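Local structure of TATA-box-binding protein (Methanococcus jannaschii, 2Z8U) at residues E79-I84 / P102-Q107; A40-E45 / I63-K68. The protein probably binds the TATA box of archaeal promoters as a general transcription factor, supporting initiation by RNA polymerase. All coordinates share one frame; numbering follows the deposited sequence.

Contact 1: residues E79-I84 / P102-Q107; sequences EAEIAI and PEIKIQ
Ile104 comes up against Glu81 and Ile84 on successive turns of helix 77-94, the helix that packs over the convex side of the saddle-shaped TBP sheet. Residues 102-104 form the run-in to strand 105-114, so the contact ties a helix of the first repeat to the start of the first strand of the second. Ile104 gives up the most surface here, and its CG1 branch does the work. That branch sits beside the backbone N and is then kinked (chi2 -54°), which turns CD1 toward the helix to meet Ile84 CD1, methyl to methyl, at 3.8 Å.

Glu81 approaches the same isoleucine differently. Its CG stands anti to the backbone N (chi1 -173°) and the chain runs on extended, crossing obliquely past Ile104 so that CB, CG and the carboxylate all lie along the CG1 branch. Glu81 CG is nearest, only 3.4 Å from Ile104 CG1, a tight fit. The carboxylate divides its duties: OE2 makes a salt bridge to Lys85 on the same helix, while OE1 turns to the water between helix and loop. With an alanine in place of Glu81, Lys85 would probably lose its carboxylate mate, the water the OE1 it donates to, and the CG1 branch of Ile104 part of the cover on that flank.

Behind these contacts Ile104 also rests on Val20 and Thr22 of strand 14-23, and Ile84 on Leu61, so the apolar layer continues down onto the sheet. No direct hydrogen bond joins the two segments. One water makes the polar link instead, donating to Glu81 OE1 at 3.1 Å and accepting from the backbone N of Ile104 at 2.7 Å.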
loop_
_atom_site.group_PDB
_atom_site.type_symbol
_atom_site.label_atom_id
_atom_site.label_comp_id
_atom_site.label_asym_id
_atom_site.label_seq_id
_atom_site.Cartn_x
_atom_site.Cartn_y
_atom_site.Cartn_z
ATOM N N GLU B 79 -14.705 38.686 -14.075
ATOM C CA GLU B 79 -13.465 39.200 -14.641
ATOM C C GLU B 79 -12.866 38.224 -15.669
ATOM O O GLU B 79 -12.388 38.636 -16.746
ATOM C CB GLU B 79 -12.434 39.482 -13.567
ATOM C CG GLU B 79 -11.121 39.997 -14.150
ATOM C CD GLU B 79 -10.185 40.533 -13.110
ATOM O OE1 GLU B 79 -10.188 41.762 -12.874
ATOM O OE2 GLU B 79 -9.461 39.721 -12.513
ATOM N N ALA B 80 -12.877 36.942 -15.303
ATOM C CA ALA B 80 -12.426 35.875 -16.185
ATOM C C ALA B 80 -13.255 35.847 -17.470
ATOM O O ALA B 80 -12.695 35.762 -18.544
ATOM C CB ALA B 80 -12.467 34.538 -15.493
ATOM N N GLU B 81 -14.582 35.912 -17.355
ATOM C CA GLU B 81 -15.447 35.882 -18.553
ATOM C C GLU B 81 -15.168 37.054 -19.509
ATOM O O GLU B 81 -15.173 36.892 -20.745
ATOM C CB GLU B 81 -16.926 35.858 -18.155
ATOM C CG GLU B 81 -17.849 35.658 -19.397
ATOM C CD GLU B 81 -19.285 35.342 -19.015
ATOM O OE1 GLU B 81 -19.526 34.943 -17.848
ATOM O OE2 GLU B 81 -20.171 35.484 -19.889
ATOM N N ILE B 82 -14.933 38.235 -18.937
ATOM C CA ILE B 82 -14.576 39.412 -19.730
ATOM C C ILE B 82 -13.293 39.165 -20.530
ATOM O O ILE B 82 -13.262 39.422 -21.734
ATOM C CB ILE B 82 -14.516 40.698 -18.850
ATOM C CG1 ILE B 82 -15.937 41.051 -18.396
ATOM C CG2 ILE B 82 -13.909 41.879 -19.601
ATOM C CD1 ILE B 82 -16.027 42.060 -17.251
ATOM N N ALA B 83 -12.258 38.651 -19.854
ATOM C CA ALA B 83 -11.002 38.301 -20.505
ATOM C C ALA B 83 -11.198 37.279 -21.600
ATOM O O ALA B 83 -10.654 37.441 -22.689
ATOM C CB ALA B 83 -9.988 37.790 -19.493
ATOM N N ILE B 84 -11.972 36.242 -21.308
ATOM C CA ILE B 84 -12.232 35.174 -22.294
ATOM C C ILE B 84 -12.972 35.747 -23.508
ATOM O O ILE B 84 -12.590 35.492 -24.643
ATOM C CB ILE B 84 -12.978 33.958 -21.671
ATOM C CG1 ILE B 84 -12.037 33.206 -20.723
ATOM C CG2 ILE B 84 -13.488 32.977 -22.804
ATOM C CD1 ILE B 84 -12.745 32.233 -19.689
ATOM N N PRO B 102 -20.037 31.529 -24.480
ATOM C CA PRO B 102 -19.762 30.314 -23.709
ATOM C C PRO B 102 -20.127 30.485 -22.241
ATOM O O PRO B 102 -20.066 31.601 -21.712
ATOM C CB PRO B 102 -18.241 30.131 -23.877
ATOM C CG PRO B 102 -17.710 31.515 -23.993
ATOM C CD PRO B 102 -18.794 32.301 -24.736
ATOM N N GLU B 103 -20.538 29.400 -21.584
ATOM C CA GLU B 103 -20.791 29.451 -20.153
ATOM C C GLU B 103 -19.490 29.227 -19.376
ATOM O O GLU B 103 -18.761 28.258 -19.618
ATOM C CB GLU B 103 -21.876 28.439 -19.765
ATOM C CG GLU B 103 -22.074 28.342 -18.290
ATOM C CD GLU B 103 -23.138 27.352 -17.918
ATOM O OE1 GLU B 103 -23.650 26.662 -18.818
ATOM O OE2 GLU B 103 -23.436 27.262 -16.708
ATOM N N ILE B 104 -19.160 30.162 -18.490
ATOM C CA ILE B 104 -17.935 30.085 -17.718
ATOM C C ILE B 104 -18.206 29.322 -16.403
ATOM O O ILE B 104 -19.087 29.728 -15.644
ATOM C CB ILE B 104 -17.406 31.504 -17.419
ATOM C CG1 ILE B 104 -17.280 32.345 -18.712
ATOM C CG2 ILE B 104 -16.115 31.448 -16.584
ATOM C CD1 ILE B 104 -16.476 31.742 -19.831
ATOM N N LYS B 105 -17.468 28.234 -16.157
ATOM C CA LYS B 105 -17.653 27.381 -14.957
ATOM C C LYS B 105 -16.521 27.581 -13.946
ATOM O O LYS B 105 -15.337 27.527 -14.317
ATOM C CB LYS B 105 -17.714 25.894 -15.379
ATOM C CG LYS B 105 -17.787 24.910 -14.201
ATOM C CD LYS B 105 -18.408 23.610 -14.668
ATOM C CE LYS B 105 -17.465 22.445 -14.497
ATOM N NZ LYS B 105 -17.891 21.270 -15.328
ATOM N N ILE B 106 -16.860 27.785 -12.671
ATOM C CA ILE B 106 -15.822 27.882 -11.653
ATOM C C ILE B 106 -15.257 26.496 -11.365
ATOM O O ILE B 106 -16.003 25.581 -11.069
ATOM C CB ILE B 106 -16.330 28.579 -10.336
ATOM C CG1 ILE B 106 -16.535 30.082 -10.583
ATOM C CG2 ILE B 106 -15.332 28.389 -9.196
ATOM C CD1 ILE B 106 -17.430 30.766 -9.504
ATOM N N GLN B 107 -13.939 26.353 -11.479
ATOM C CA GLN B 107 -13.268 25.109 -11.139
ATOM C C GLN B 107 -12.608 25.155 -9.772
ATOM O O GLN B 107 -12.504 24.137 -9.104
ATOM C CB GLN B 107 -12.203 24.758 -12.161
ATOM C CG GLN B 107 -12.753 24.407 -13.521
ATOM C CD GLN B 107 -13.530 23.100 -13.517
ATOM O OE1 GLN B 107 -13.387 22.276 -12.604
ATOM N NE2 GLN B 107 -14.371 22.914 -14.530
HETATM O O HOH W 1 -20.862 32.162 -17.733
#

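Contact 2: residues A40-E45 / I63-K68; sequences AEYEPE and IFRSGK
Tyr42 and Arg65 carry the whole contact, one beside the short strand 40-41, outermost within this chain, the other in the beta hairpin that joins strands 59-63 and 68-72. Following the hairpin, Ile63 ends the first strand with its side chain packed on Leu30 and Leu37. Phe64 opens a type I turn that runs to Gly67, closed by Gly67 N to Phe64 O at 2.9 Å.

Arg65, first of the turn's two inner residues, is where the hairpin reaches across. Its chain bends at chi3 (-53°), and NH2 comes to 3.0 Å from Tyr42 OH, with the hydroxyl at the edge of the guanidinium, in its plane. Seen from the ring, NH2 arrives obliquely, the two flat groups being 48° apart. Pro44 CD covers one face of that ring, and both Tyr42 and Arg65 lean on Leu30 of helix 30-36.

Ser66 makes an ST turn, its OG accepting from Lys68 N. Gly67 follows at positive phi (98°), where a CB would jam against Ser66 O; this completes the G1 bulge of the hairpin. Lys68 starts the next strand and forms a salt bridge with Glu129 of the second subunit. So small a polar meeting at the surface, between a long arginine and a phenol oxygen, is likely to add little to the fold beside the hairpin's own bonds.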
loop_
_atom_site.group_PDB
_atom_site.type_symbol
_atom_site.label_atom_id
_atom_site.label_comp_id
_atom_site.label_asym_id
_atom_site.label_seq_id
_atom_site.Cartn_x
_atom_site.Cartn_y
_atom_site.Cartn_z
ATOM N N ALA B 40 1.486 34.641 -26.785
ATOM C CA ALA B 40 1.057 33.239 -26.907
ATOM C C ALA B 40 2.262 32.330 -26.956
ATOM O O ALA B 40 3.216 32.583 -27.710
ATOM C CB ALA B 40 0.189 33.028 -28.153
ATOM N N GLU B 41 2.231 31.291 -26.136
ATOM C CA GLU B 41 3.255 30.249 -26.138
ATOM C C GLU B 41 2.620 28.964 -26.666
ATOM O O GLU B 41 1.653 28.452 -26.069
ATOM C CB GLU B 41 3.781 30.047 -24.719
ATOM C CG GLU B 41 4.941 29.057 -24.602
ATOM C CD GLU B 41 5.392 28.797 -23.158
ATOM O OE1 GLU B 41 4.791 29.358 -22.215
ATOM O OE2 GLU B 41 6.360 28.022 -22.969
ATOM N N TYR B 42 3.136 28.460 -27.785
ATOM C CA TYR B 42 2.620 27.226 -28.384
ATOM C C TYR B 42 3.736 26.355 -28.957
ATOM O O TYR B 42 4.371 26.726 -29.940
ATOM C CB TYR B 42 1.573 27.544 -29.468
ATOM C CG TYR B 42 0.952 26.333 -30.137
ATOM C CD1 TYR B 42 0.357 25.316 -29.384
ATOM C CD2 TYR B 42 0.939 26.217 -31.524
ATOM C CE1 TYR B 42 -0.217 24.208 -29.999
ATOM C CE2 TYR B 42 0.363 25.120 -32.146
ATOM C CZ TYR B 42 -0.219 24.120 -31.374
ATOM O OH TYR B 42 -0.787 23.018 -31.990
ATOM N N GLU B 43 3.967 25.207 -28.327
ATOM C CA GLU B 43 5.009 24.259 -28.747
ATOM C C GLU B 43 4.367 22.884 -28.831
ATOM O O GLU B 43 4.434 22.106 -27.871
ATOM C CB GLU B 43 6.151 24.224 -27.726
ATOM C CG GLU B 43 6.332 25.495 -26.893
ATOM C CD GLU B 43 7.523 26.331 -27.328
ATOM O OE1 GLU B 43 7.829 27.325 -26.628
ATOM O OE2 GLU B 43 8.163 25.997 -28.352
ATOM N N PRO B 44 3.703 22.592 -29.963
ATOM C CA PRO B 44 2.870 21.390 -30.086
ATOM C C PRO B 44 3.630 20.061 -29.951
ATOM O O PRO B 44 3.034 19.050 -29.574
ATOM C CB PRO B 44 2.246 21.529 -31.476
ATOM C CG PRO B 44 3.124 22.484 -32.219
ATOM C CD PRO B 44 3.685 23.412 -31.191
ATOM N N GLU B 45 4.929 20.073 -30.246
ATOM C CA GLU B 45 5.775 18.896 -30.079
ATOM C C GLU B 45 6.090 18.611 -28.609
ATOM O O GLU B 45 6.418 17.484 -28.248
ATOM C CB GLU B 45 7.063 19.052 -30.888
ATOM C CG GLU B 45 6.822 19.393 -32.356
ATOM C CD GLU B 45 5.866 18.419 -33.030
ATOM O OE1 GLU B 45 6.265 17.255 -33.250
ATOM O OE2 GLU B 45 4.718 18.816 -33.339
ATOM N N ILE B 63 -5.476 27.090 -23.903
ATOM C CA ILE B 63 -6.447 26.750 -24.933
ATOM C C ILE B 63 -6.074 25.440 -25.634
ATOM O O ILE B 63 -4.952 25.302 -26.122
ATOM C CB ILE B 63 -6.564 27.860 -26.008
ATOM C CG1 ILE B 63 -6.760 29.241 -25.358
ATOM C CG2 ILE B 63 -7.685 27.504 -27.009
ATOM C CD1 ILE B 63 -6.795 30.403 -26.329
ATOM N N PHE B 64 -7.033 24.518 -25.728
ATOM C CA PHE B 64 -6.801 23.237 -26.401
ATOM C C PHE B 64 -7.496 23.171 -27.770
ATOM O O PHE B 64 -8.454 23.902 -28.018
ATOM C CB PHE B 64 -7.283 22.098 -25.495
ATOM C CG PHE B 64 -6.406 21.865 -24.288
ATOM C CD1 PHE B 64 -5.181 21.201 -24.417
ATOM C CD2 PHE B 64 -6.799 22.299 -23.038
ATOM C CE1 PHE B 64 -4.365 20.972 -23.304
ATOM C CE2 PHE B 64 -5.994 22.068 -21.908
ATOM C CZ PHE B 64 -4.772 21.400 -22.050
ATOM N N ARG B 65 -7.010 22.287 -28.649
ATOM C CA ARG B 65 -7.649 22.006 -29.942
ATOM C C ARG B 65 -9.131 21.576 -29.784
ATOM O O ARG B 65 -9.955 21.898 -30.617
ATOM C CB ARG B 65 -6.837 20.924 -30.700
ATOM C CG ARG B 65 -7.243 20.666 -32.148
ATOM C CD ARG B 65 -6.082 20.018 -32.977
ATOM N NE ARG B 65 -4.847 20.817 -32.875
ATOM C CZ ARG B 65 -4.558 21.901 -33.609
ATOM N NH1 ARG B 65 -5.381 22.336 -34.565
ATOM N NH2 ARG B 65 -3.422 22.555 -33.396
ATOM N N SER B 66 -9.450 20.859 -28.713
ATOM C CA SER B 66 -10.847 20.490 -28.373
ATOM C C SER B 66 -11.776 21.695 -28.169
ATOM O O SER B 66 -12.995 21.556 -28.178
ATOM C CB SER B 66 -10.870 19.663 -27.090
ATOM O OG SER B 66 -10.524 20.486 -25.973
ATOM N N GLY B 67 -11.199 22.864 -27.949
ATOM C CA GLY B 67 -11.985 24.049 -27.621
ATOM C C GLY B 67 -12.030 24.320 -26.127
ATOM O O GLY B 67 -12.484 25.394 -25.717
ATOM N N LYS B 68 -11.567 23.358 -25.321
ATOM C CA LYS B 68 -11.449 23.549 -23.864
ATOM C C LYS B 68 -10.492 24.685 -23.534
ATOM O O LYS B 68 -9.405 24.781 -24.112
ATOM C CB LYS B 68 -10.955 22.278 -23.165
ATOM C CG LYS B 68 -10.713 22.461 -21.653
ATOM C CD LYS B 68 -10.231 21.147 -21.059
ATOM C CE LYS B 68 -10.159 21.203 -19.558
ATOM N NZ LYS B 68 -9.569 19.920 -19.062
#

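Overall arrangement
Contact 1 is the core contact, contact 2 the surface one, and they differ accordingly. In 79-84 / 102-107 a helix meets the lead-in to a strand mainly through aliphatic carbons, with one water as the polar link across it; 205 Å² is buried. In 40-45 / 63-68 a tyrosine and an arginine meet through polar ends and bury only 52 Å². Contact 2 stays inside the first repeat, near one end of the sheet, whereas contact 1 lies by the middle of the sheet, where strand 105-114 leads into the second repeat. Both reach the same antiparallel sheet, yet their centres lie 18 Å apart and their nearest atoms about 7 Å, without touching.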